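Side-chain contact in catalase (Corynebacterium glutamicum, PDB 4B7H), which probably breaks down hydrogen peroxide to water and oxygen as a heme catalase, here with NADPH and the inhibitor nitric oxide bound: residues D93-G98 with F214-A219. Residues are numbered along the deposited sequence; the frame is centred on the assembly and turned at random.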
# COMPACT_ATOMS: atom_id res chain seq x y z
N ASP A 93 -27.24 -5.95 -24.56
CA ASP A 93 -28.43 -5.26 -24.10
C ASP A 93 -28.44 -3.77 -24.43
O ASP A 93 -29.44 -3.24 -24.93
CB ASP A 93 -28.67 -5.49 -22.61
CG ASP A 93 -30.07 -5.10 -22.19
OD1 ASP A 93 -31.00 -5.90 -22.45
OD2 ASP A 93 -30.23 -4.01 -21.61
N LEU A 94 -27.32 -3.09 -24.20
CA LEU A 94 -27.28 -1.64 -24.39
C LEU A 94 -27.47 -1.22 -25.85
O LEU A 94 -27.79 -0.06 -26.12
CB LEU A 94 -25.96 -1.04 -23.87
CG LEU A 94 -24.75 -1.08 -24.81
CD1 LEU A 94 -23.64 -0.19 -24.27
CD2 LEU A 94 -24.23 -2.50 -25.02
N PHE A 95 -27.28 -2.16 -26.79
CA PHE A 95 -27.35 -1.84 -28.22
C PHE A 95 -28.69 -2.20 -28.85
O PHE A 95 -28.88 -2.01 -30.05
CB PHE A 95 -26.21 -2.52 -28.99
CG PHE A 95 -24.84 -1.95 -28.73
CD1 PHE A 95 -24.66 -0.58 -28.53
CD2 PHE A 95 -23.73 -2.78 -28.69
CE1 PHE A 95 -23.39 -0.06 -28.29
CE2 PHE A 95 -22.46 -2.28 -28.46
CZ PHE A 95 -22.29 -0.92 -28.26
N GLN A 96 -29.63 -2.71 -28.05
CA GLN A 96 -30.95 -3.08 -28.57
C GLN A 96 -31.80 -1.85 -28.89
O GLN A 96 -31.56 -0.77 -28.35
CB GLN A 96 -31.66 -4.04 -27.61
CG GLN A 96 -30.87 -5.32 -27.32
CD GLN A 96 -30.48 -6.07 -28.58
OE1 GLN A 96 -31.34 -6.55 -29.32
NE2 GLN A 96 -29.18 -6.18 -28.83
N PRO A 97 -32.80 -1.99 -29.78
CA PRO A 97 -33.56 -0.82 -30.23
C PRO A 97 -34.13 0.03 -29.10
O PRO A 97 -34.67 -0.50 -28.12
CB PRO A 97 -34.70 -1.44 -31.05
CG PRO A 97 -34.12 -2.69 -31.59
CD PRO A 97 -33.20 -3.21 -30.51
N GLY A 98 -33.97 1.34 -29.22
CA GLY A 98 -34.55 2.27 -28.26
C GLY A 98 -33.86 2.41 -26.92
O GLY A 98 -34.26 3.27 -26.13
N PHE A 214 -13.20 -5.93 -32.50
CA PHE A 214 -13.93 -6.68 -31.49
C PHE A 214 -14.89 -7.64 -32.18
O PHE A 214 -14.95 -7.71 -33.42
CB PHE A 214 -14.71 -5.72 -30.59
CG PHE A 214 -13.81 -4.87 -29.74
CD1 PHE A 214 -13.31 -5.35 -28.54
CD2 PHE A 214 -13.45 -3.59 -30.16
CE1 PHE A 214 -12.46 -4.58 -27.76
CE2 PHE A 214 -12.61 -2.81 -29.39
CZ PHE A 214 -12.12 -3.31 -28.18
N GLN A 215 -15.66 -8.38 -31.39
CA GLN A 215 -16.65 -9.28 -31.96
C GLN A 215 -18.04 -8.94 -31.42
O GLN A 215 -18.19 -8.55 -30.26
CB GLN A 215 -16.29 -10.74 -31.67
CG GLN A 215 -17.04 -11.73 -32.55
CD GLN A 215 -16.58 -13.15 -32.31
OE1 GLN A 215 -16.99 -13.79 -31.34
NE2 GLN A 215 -15.69 -13.64 -33.16
N TRP A 216 -19.04 -9.05 -32.28
CA TRP A 216 -20.44 -8.96 -31.88
C TRP A 216 -21.05 -10.33 -32.11
O TRP A 216 -20.77 -10.99 -33.13
CB TRP A 216 -21.18 -7.92 -32.71
CG TRP A 216 -21.17 -6.53 -32.16
CD1 TRP A 216 -20.50 -6.09 -31.05
CD2 TRP A 216 -21.88 -5.39 -32.68
NE1 TRP A 216 -20.75 -4.74 -30.85
CE2 TRP A 216 -21.59 -4.30 -31.84
CE3 TRP A 216 -22.73 -5.20 -33.77
CZ2 TRP A 216 -22.13 -3.03 -32.06
CZ3 TRP A 216 -23.26 -3.94 -34.00
CH2 TRP A 216 -22.96 -2.87 -33.15
N ILE A 217 -21.86 -10.79 -31.16
CA ILE A 217 -22.55 -12.06 -31.30
C ILE A 217 -24.04 -11.83 -31.08
O ILE A 217 -24.44 -11.17 -30.11
CB ILE A 217 -22.01 -13.11 -30.30
CG1 ILE A 217 -20.49 -13.26 -30.42
CG2 ILE A 217 -22.68 -14.45 -30.51
CD1 ILE A 217 -19.92 -14.39 -29.57
N ASN A 218 -24.86 -12.36 -31.99
CA ASN A 218 -26.31 -12.17 -31.90
C ASN A 218 -26.98 -13.24 -31.02
O ASN A 218 -26.30 -14.11 -30.46
CB ASN A 218 -26.96 -12.05 -33.29
CG ASN A 218 -26.94 -13.35 -34.09
OD1 ASN A 218 -26.66 -14.42 -33.55
ND2 ASN A 218 -27.26 -13.26 -35.38
N ALA A 219 -28.30 -13.18 -30.90
CA ALA A 219 -29.03 -14.08 -30.02
C ALA A 219 -28.89 -15.54 -30.43
O ALA A 219 -28.99 -16.44 -29.59
CB ALA A 219 -30.50 -13.68 -29.95
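Trp216 NE1 donates a hydrogen bond to the hydroxyl of Tyr228, so the polar atom of this buried indole has a partner. The bond also limits how the indole can rotate. Phe95 comes close to the same NE1 and also touches Tyr228. No hydrogen bond joins 93-98 to 214-219. The two rings carry the contact alone, and together they bury 88 Å².

Phe95 reaches out with one side of its ring, CD2 and CE2. Its CE2 lies 3.7 Å from Trp216 CZ2. The same CE2 is 3.8 Å from Trp216 NE1, so the phenyl lies beside NE1, CE2 and CZ2, at one end of the bond shared by the indole rings. Centroids of the phenyl and the six-membered ring are 5.3 Å apart, with planes inclined at 46°. The pair is therefore oblique, neither stacked nor T-shaped. CB of Phe95 points toward the strand, and with CG anti to the carbonyl carbon (chi1 -71°) CD2 and CE2 lie against the indole.

Leu94 CD2 sits 3.6 Å above the centre of the Phe95 ring, on the side of its plane away from Trp216. The phenyl is thus held between a methyl and an indole. Ile82 also touches Phe95, while Val224, Tyr89 and Thr90 touch Trp216.

The backbones stay well apart, with Phe95 CA 10.6 Å from Trp216 CA. Strand 214-217 pairs antiparallel with 223-232 and 337-338. The contact is apolar packing of the long connection between strands 73-82 and 100-108 against this short strand, at the periphery of the antiparallel beta barrel characteristic of heme catalases.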